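Local coordinates for protein 2-dehydro-3-deoxy-D-arabinonate dehydratase (Sulfolobus solfataricus, PDB 2Q18) that catalyses the dehydration of 2-dehydro-3-deoxy-D-arabinonate to 2,5-dioxopentanoate in a pentose oxidation pathway, as a metal-dependent homotetramer of the FAH family, at residues A[128-133]-A[283-288]; A[79-84]-A[106-111]; A[33-38]-A[155-160]. All coordinates share one frame; numbering follows the deposited sequence.

Contact 1 of 3, residues A[128-133]-A[283-288]; sequences GEAIAV and ITPVKK
I131, A132 and V133 pair in parallel with V286, K287 and K288, the short strand 131-133 running at 33° to strand 283-288; I131 bonds to both P285 and K287, and K287 in turn to both I131 and V133. I131 N donates to P285 O, K287 N donates to I131 O at 2.9 Å, and V133 N donates to K287 O; A130 CA and A132 CA add C-H···O contacts to P285 O and K287 O. Upstream, where the first segment is still loop, G128 N reaches I283 O at 2.7 Å. Strand 131-133 is one of the two outermost strands, within this chain, of a mixed five-stranded sheet of the FAH-family fold, and 280-288 is its inner neighbour, flanked on its other edge by strand 271-276. On the buried face, I131, V286 and V133 pack side by side. I131 CG1 lies between the backbone N and carbonyl carbon (chi1 55°), from where it touches T284 OG1 at 3.6 Å and V286 CG2 at 3.9 Å; the I131 and T284 side chains cross at about a right angle. V286 divides its branches, CG2 to I131 and CG1 to V133 CG2 at 3.7 Å. V272 of strand 271-276 and A189 of strand 188-195 also pack on this face. Further along, V133 CG1 rests against K288 CD at 3.8 Å, while the ammonium of K288 bonds to R134 O. E129 starts away from strand 283-288, and its carboxylate bonds to G126 N and T68 OG1 and forms a salt bridge with R66.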
# COMPACT_ATOMS: atom_id res chain seq x y z
N GLY A 128 -2.10 -30.10 -7.09
CA GLY A 128 -2.37 -30.65 -5.76
C GLY A 128 -3.62 -30.10 -5.09
O GLY A 128 -3.98 -30.53 -3.99
N GLU A 129 -4.27 -29.14 -5.74
CA GLU A 129 -5.49 -28.55 -5.21
C GLU A 129 -6.69 -29.12 -5.95
O GLU A 129 -6.53 -29.66 -7.05
CB GLU A 129 -5.43 -27.01 -5.33
CG GLU A 129 -4.15 -26.41 -4.73
CD GLU A 129 -4.00 -24.91 -4.95
OE1 GLU A 129 -4.66 -24.35 -5.86
OE2 GLU A 129 -3.21 -24.29 -4.21
N ALA A 130 -7.87 -29.00 -5.37
CA ALA A 130 -9.06 -29.62 -5.95
C ALA A 130 -9.74 -28.79 -7.03
O ALA A 130 -10.00 -27.59 -6.84
CB ALA A 130 -10.06 -29.96 -4.84
N ILE A 131 -10.02 -29.43 -8.17
CA ILE A 131 -10.97 -28.91 -9.15
C ILE A 131 -12.38 -29.30 -8.70
O ILE A 131 -12.54 -30.14 -7.81
CB ILE A 131 -10.69 -29.40 -10.59
CG1 ILE A 131 -10.64 -30.94 -10.66
CG2 ILE A 131 -9.39 -28.78 -11.12
CD1 ILE A 131 -10.62 -31.51 -12.09
N ALA A 132 -13.40 -28.69 -9.30
CA ALA A 132 -14.76 -28.91 -8.84
C ALA A 132 -15.71 -29.34 -9.95
O ALA A 132 -15.49 -29.04 -11.13
CB ALA A 132 -15.30 -27.67 -8.12
N VAL A 133 -16.74 -30.08 -9.55
CA VAL A 133 -17.86 -30.44 -10.42
C VAL A 133 -19.04 -29.69 -9.85
O VAL A 133 -19.31 -29.78 -8.65
CB VAL A 133 -18.14 -31.98 -10.41
CG1 VAL A 133 -19.41 -32.31 -11.20
CG2 VAL A 133 -16.96 -32.75 -10.98
N ILE A 283 -1.62 -32.49 -11.36
CA ILE A 283 -2.45 -33.45 -10.63
C ILE A 283 -3.44 -32.73 -9.72
O ILE A 283 -3.05 -31.95 -8.85
CB ILE A 283 -1.58 -34.44 -9.79
CG1 ILE A 283 -0.62 -35.22 -10.70
CG2 ILE A 283 -2.46 -35.38 -8.97
CD1 ILE A 283 0.54 -35.89 -9.97
N THR A 284 -4.73 -33.00 -9.91
CA THR A 284 -5.76 -32.37 -9.10
C THR A 284 -6.84 -33.37 -8.66
O THR A 284 -7.45 -34.04 -9.51
CB THR A 284 -6.46 -31.20 -9.84
OG1 THR A 284 -7.14 -31.70 -10.99
CG2 THR A 284 -5.46 -30.11 -10.25
N PRO A 285 -7.07 -33.48 -7.34
CA PRO A 285 -8.26 -34.20 -6.87
C PRO A 285 -9.54 -33.47 -7.26
O PRO A 285 -9.49 -32.28 -7.62
CB PRO A 285 -8.10 -34.21 -5.34
CG PRO A 285 -7.15 -33.09 -5.04
CD PRO A 285 -6.24 -32.98 -6.23
N VAL A 286 -10.67 -34.17 -7.20
CA VAL A 286 -11.95 -33.63 -7.62
C VAL A 286 -12.88 -33.54 -6.42
O VAL A 286 -12.95 -34.46 -5.60
CB VAL A 286 -12.59 -34.50 -8.73
CG1 VAL A 286 -13.96 -33.96 -9.14
CG2 VAL A 286 -11.67 -34.58 -9.94
N LYS A 287 -13.58 -32.42 -6.32
CA LYS A 287 -14.61 -32.23 -5.32
C LYS A 287 -15.95 -31.96 -6.01
O LYS A 287 -16.06 -31.03 -6.82
CB LYS A 287 -14.24 -31.08 -4.37
CG LYS A 287 -15.35 -30.64 -3.42
CD LYS A 287 -15.57 -31.64 -2.28
CE LYS A 287 -16.83 -31.32 -1.48
NZ LYS A 287 -17.08 -32.36 -0.44
N LYS A 288 -16.94 -32.79 -5.72
CA LYS A 288 -18.30 -32.55 -6.20
C LYS A 288 -18.98 -31.55 -5.27
O LYS A 288 -19.06 -31.77 -4.06
CB LYS A 288 -19.09 -33.86 -6.27
CG LYS A 288 -20.59 -33.69 -6.49
CD LYS A 288 -20.93 -33.42 -7.95
CE LYS A 288 -22.43 -33.27 -8.14
NZ LYS A 288 -22.80 -33.25 -9.59

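Contact 2 of 3, residues A[79-84]-A[106-111]; sequences SGISYE and KVYDAV
I81 meets V107 and Y108 in a small apolar contact, joining the loop that follows strand 76-80 to the last turn of helix 103-109. The two methyl ends of I81 are shared between neighbouring helix residues: CD1 reaches V107 CB at 3.9 Å, the side chains crossing at about a right angle, and CG2 reaches Y108 CB at 3.8 Å. With CG2 anti to the backbone N of I81, this branch also comes to the edge of the Y108 ring, near its plane, at CD2. Y83 O approaches the same edge, 3.2 Å from Y108 CE2. The backbone of E84 lies beyond, its CA 3.4 Å from Y108 OH. The E84 carboxylate plane is turned 59° from the ring, and OE2 stays 3.6 Å from Y108 OH. A water bridges the backbones, donating to I81 O at 2.7 Å and to V107 O at 3.1 Å. In this FAH-family enzyme the loop belongs to the active site: I81 is a substrate-binding residue, a phosphate ion lies near its side chain, and Y83 leaves the backbone away from the helix, its side chain about 5 Å from that of T256, another substrate-binding residue. R230 forms a cation-pi interaction with Y108 and also bonds to Y108 O. L176 of a second subunit packs on I81, and N174 of that subunit on V107, which places this helix end at a subunit interface.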
# COMPACT_ATOMS: atom_id res chain seq x y z
N SER A 79 -9.85 -21.34 -26.03
CA SER A 79 -10.28 -21.61 -27.39
C SER A 79 -10.73 -23.06 -27.43
O SER A 79 -10.32 -23.88 -26.60
CB SER A 79 -9.14 -21.35 -28.37
OG SER A 79 -9.65 -21.07 -29.67
N GLY A 80 -11.60 -23.38 -28.38
CA GLY A 80 -12.06 -24.75 -28.57
C GLY A 80 -12.16 -25.07 -30.04
O GLY A 80 -12.04 -24.17 -30.89
N ILE A 81 -12.39 -26.35 -30.33
CA ILE A 81 -12.50 -26.85 -31.71
C ILE A 81 -11.26 -26.46 -32.52
O ILE A 81 -11.37 -25.95 -33.64
CB ILE A 81 -13.82 -26.38 -32.39
CG1 ILE A 81 -14.97 -26.33 -31.38
CG2 ILE A 81 -14.18 -27.30 -33.57
CD1 ILE A 81 -16.06 -25.33 -31.73
N SER A 82 -10.10 -26.69 -31.93
CA SER A 82 -8.83 -26.28 -32.52
C SER A 82 -8.04 -27.46 -33.10
O SER A 82 -7.02 -27.27 -33.76
CB SER A 82 -7.98 -25.55 -31.49
OG SER A 82 -7.70 -26.39 -30.38
N TYR A 83 -8.53 -28.67 -32.85
CA TYR A 83 -7.87 -29.89 -33.29
C TYR A 83 -8.60 -30.53 -34.47
O TYR A 83 -9.81 -30.35 -34.63
CB TYR A 83 -7.76 -30.89 -32.14
CG TYR A 83 -6.67 -30.58 -31.13
CD1 TYR A 83 -6.85 -29.62 -30.13
CD2 TYR A 83 -5.45 -31.27 -31.17
CE1 TYR A 83 -5.85 -29.34 -29.21
CE2 TYR A 83 -4.45 -31.01 -30.24
CZ TYR A 83 -4.65 -30.04 -29.27
OH TYR A 83 -3.65 -29.78 -28.35
N GLU A 84 -7.84 -31.29 -35.27
CA GLU A 84 -8.36 -32.01 -36.44
C GLU A 84 -9.69 -32.72 -36.18
O GLU A 84 -9.89 -33.34 -35.14
CB GLU A 84 -7.33 -33.02 -36.93
CG GLU A 84 -6.37 -32.48 -37.99
CD GLU A 84 -6.89 -32.69 -39.41
OE1 GLU A 84 -7.12 -33.86 -39.79
OE2 GLU A 84 -7.05 -31.69 -40.15
N LYS A 106 -19.38 -25.82 -37.95
CA LYS A 106 -19.33 -24.46 -38.49
C LYS A 106 -18.06 -23.70 -38.09
O LYS A 106 -17.35 -23.20 -38.96
CB LYS A 106 -20.57 -23.67 -38.10
CG LYS A 106 -21.70 -23.76 -39.10
CD LYS A 106 -22.48 -22.46 -39.13
CE LYS A 106 -23.10 -22.24 -40.50
NZ LYS A 106 -23.58 -20.84 -40.66
N VAL A 107 -17.79 -23.63 -36.78
CA VAL A 107 -16.59 -22.94 -36.27
C VAL A 107 -15.31 -23.60 -36.80
O VAL A 107 -14.34 -22.91 -37.14
CB VAL A 107 -16.54 -22.89 -34.72
CG1 VAL A 107 -15.27 -22.21 -34.23
CG2 VAL A 107 -17.74 -22.15 -34.17
N TYR A 108 -15.32 -24.93 -36.88
CA TYR A 108 -14.20 -25.69 -37.42
C TYR A 108 -13.84 -25.25 -38.84
O TYR A 108 -12.66 -25.12 -39.17
CB TYR A 108 -14.52 -27.19 -37.39
CG TYR A 108 -13.37 -28.08 -37.79
CD1 TYR A 108 -13.27 -28.57 -39.10
CD2 TYR A 108 -12.38 -28.44 -36.88
CE1 TYR A 108 -12.21 -29.38 -39.48
CE2 TYR A 108 -11.32 -29.26 -37.25
CZ TYR A 108 -11.24 -29.72 -38.55
OH TYR A 108 -10.20 -30.53 -38.93
N ASP A 109 -14.86 -24.99 -39.65
CA ASP A 109 -14.68 -24.60 -41.06
C ASP A 109 -14.59 -23.09 -41.29
O ASP A 109 -14.28 -22.65 -42.40
CB ASP A 109 -15.81 -25.19 -41.92
CG ASP A 109 -15.80 -26.71 -41.95
OD1 ASP A 109 -14.70 -27.32 -41.97
OD2 ASP A 109 -16.90 -27.31 -41.96
N ALA A 110 -14.87 -22.30 -40.25
CA ALA A 110 -14.95 -20.84 -40.38
C ALA A 110 -13.60 -20.15 -40.19
O ALA A 110 -12.68 -20.72 -39.60
CB ALA A 110 -15.97 -20.28 -39.40
N VAL A 111 -13.48 -18.93 -40.69
CA VAL A 111 -12.26 -18.14 -40.49
C VAL A 111 -12.10 -17.74 -39.02
O VAL A 111 -10.98 -17.69 -38.52
CB VAL A 111 -12.17 -16.88 -41.43
CG1 VAL A 111 -12.19 -17.29 -42.91
CG2 VAL A 111 -13.28 -15.88 -41.15
O HOH W 1 -12.09 -23.89 -35.25

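Contact 3 of 3, residues A[33-38]-A[155-160]; sequences ALMRYS and KILGYT
S38 and K155 supply the direct polar link between helix 33-38 and the residue just before strand 156-160. K155 is extended beyond CG, with chi4 at -177°, and its NZ donates to S38 OG at 3.1 Å; a second, weak bond runs from NZ to S38 O at 3.4 Å. S38 OG lies anti to its backbone N (chi1 -168°), within reach of both this ammonium and a water. That water donates to I156 O at 2.8 Å, and a second water donates to L34 O and L157 O, tying helix backbone to strand backbone. Apolar contacts centre on L157. Its CD1 touches M35 CG at 3.8 Å, the two side chains crossing obliquely, and its CD2 touches S38 CB at 3.7 Å. L34 CB faces L157 CB more loosely, at 4.2 Å. The axes of helix 33-38 and strand 156-160 come within 8.2 Å, with 116° between their N-to-C directions. L157 and G158 both face V149 of strand 140-150, forming a classic beta bulge just where the helix lies against the strand. An alanine in place of S38 would probably cost the K155 ammonium its stronger bond to this helix and the water on I156 O its link to S38. With the polar joining left to one lysine and two waters, the fit of helix on strand rests on L157, as structural packing away from the annotated sites.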
# COMPACT_ATOMS: atom_id res chain seq x y z
N ALA A 33 8.86 -11.42 -13.76
CA ALA A 33 10.02 -12.26 -14.06
C ALA A 33 9.94 -12.88 -15.45
O ALA A 33 10.94 -12.93 -16.17
CB ALA A 33 10.18 -13.36 -13.00
N LEU A 34 8.74 -13.33 -15.83
CA LEU A 34 8.52 -13.93 -17.15
C LEU A 34 8.68 -12.90 -18.28
O LEU A 34 9.23 -13.21 -19.33
CB LEU A 34 7.13 -14.58 -17.23
CG LEU A 34 6.91 -15.89 -16.47
CD1 LEU A 34 5.43 -16.22 -16.41
CD2 LEU A 34 7.70 -17.05 -17.08
N MET A 35 8.19 -11.69 -18.04
CA MET A 35 8.36 -10.58 -18.98
C MET A 35 9.85 -10.24 -19.18
O MET A 35 10.31 -10.14 -20.31
CB MET A 35 7.57 -9.35 -18.52
CG MET A 35 6.06 -9.52 -18.66
SD MET A 35 5.13 -8.22 -17.83
CE MET A 35 5.49 -6.83 -18.92
N ARG A 36 10.59 -10.11 -18.07
CA ARG A 36 12.03 -9.87 -18.13
C ARG A 36 12.77 -10.96 -18.90
O ARG A 36 13.61 -10.67 -19.77
CB ARG A 36 12.64 -9.72 -16.73
CG ARG A 36 14.13 -9.37 -16.74
CD ARG A 36 14.71 -9.22 -15.34
NE ARG A 36 13.95 -8.26 -14.53
CZ ARG A 36 14.11 -6.94 -14.56
NH1 ARG A 36 13.37 -6.17 -13.78
NH2 ARG A 36 15.00 -6.38 -15.37
N TYR A 37 12.47 -12.22 -18.59
CA TYR A 37 13.11 -13.36 -19.24
C TYR A 37 12.85 -13.35 -20.75
O TYR A 37 13.74 -13.65 -21.54
CB TYR A 37 12.67 -14.69 -18.63
CG TYR A 37 13.50 -15.86 -19.12
CD1 TYR A 37 13.25 -16.46 -20.35
CD2 TYR A 37 14.56 -16.35 -18.35
CE1 TYR A 37 14.02 -17.51 -20.81
CE2 TYR A 37 15.33 -17.42 -18.81
CZ TYR A 37 15.05 -17.99 -20.04
OH TYR A 37 15.81 -19.04 -20.50
N SER A 38 11.62 -13.00 -21.12
CA SER A 38 11.23 -12.89 -22.52
C SER A 38 12.06 -11.85 -23.28
O SER A 38 12.27 -11.98 -24.49
CB SER A 38 9.76 -12.52 -22.63
OG SER A 38 9.30 -12.69 -23.95
N LYS A 155 2.22 -11.41 -26.84
CA LYS A 155 3.47 -12.16 -26.95
C LYS A 155 3.46 -13.31 -25.94
O LYS A 155 3.06 -13.13 -24.79
CB LYS A 155 4.67 -11.25 -26.71
CG LYS A 155 6.01 -11.90 -27.03
CD LYS A 155 7.19 -11.10 -26.49
CE LYS A 155 8.51 -11.65 -27.03
NZ LYS A 155 9.72 -10.94 -26.49
N ILE A 156 3.89 -14.48 -26.39
CA ILE A 156 3.95 -15.68 -25.55
C ILE A 156 5.12 -15.60 -24.57
O ILE A 156 6.28 -15.56 -24.96
CB ILE A 156 4.00 -16.98 -26.40
CG1 ILE A 156 2.67 -17.16 -27.15
CG2 ILE A 156 4.29 -18.20 -25.51
CD1 ILE A 156 2.72 -18.16 -28.31
N LEU A 157 4.79 -15.58 -23.28
CA LEU A 157 5.81 -15.51 -22.22
C LEU A 157 6.20 -16.89 -21.71
O LEU A 157 7.23 -17.04 -21.04
CB LEU A 157 5.31 -14.65 -21.06
CG LEU A 157 4.95 -13.19 -21.34
CD1 LEU A 157 4.32 -12.56 -20.10
CD2 LEU A 157 6.17 -12.41 -21.80
N GLY A 158 5.37 -17.88 -22.00
CA GLY A 158 5.64 -19.25 -21.57
C GLY A 158 4.48 -20.18 -21.79
O GLY A 158 3.41 -19.76 -22.23
N TYR A 159 4.70 -21.46 -21.46
CA TYR A 159 3.71 -22.52 -21.64
C TYR A 159 3.43 -23.23 -20.33
O TYR A 159 4.30 -23.33 -19.47
CB TYR A 159 4.19 -23.55 -22.67
CG TYR A 159 4.43 -23.00 -24.06
CD1 TYR A 159 3.44 -23.10 -25.04
CD2 TYR A 159 5.64 -22.39 -24.39
CE1 TYR A 159 3.65 -22.60 -26.32
CE2 TYR A 159 5.85 -21.88 -25.67
CZ TYR A 159 4.86 -21.99 -26.63
OH TYR A 159 5.06 -21.49 -27.89
N THR A 160 2.21 -23.75 -20.21
CA THR A 160 1.81 -24.49 -19.02
C THR A 160 0.73 -25.52 -19.40
O THR A 160 0.22 -25.51 -20.53
CB THR A 160 1.33 -23.53 -17.89
OG1 THR A 160 1.32 -24.22 -16.63
CG2 THR A 160 -0.05 -22.94 -18.18
O HOH W 2 9.42 -15.68 -20.43
O HOH W 3 9.05 -15.34 -24.52

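Overall arrangement
The three contacts lie apart, with centres 27 to 29 Å from one another. Contact 1, nearest the chain's centre, is a strand-strand pairing made chiefly of direct backbone hydrogen bonds; it buries the most surface and puts I131, V133 and V286 in the interior. Contact 2 lies farthest out, at a substrate-binding residue and a subunit interface, and sets helix 103-109 against the loop after strand 76-80. Contact 3 sets helix 30-40 against strand 156-167 itself, on the opposite side of the chain's centre from contact 1, with buried L34 and L157 beside the exposed K155. Contacts 2 and 3 bury about half as much and rely on waters to join backbones; contact 3 adds a lysine-serine bond.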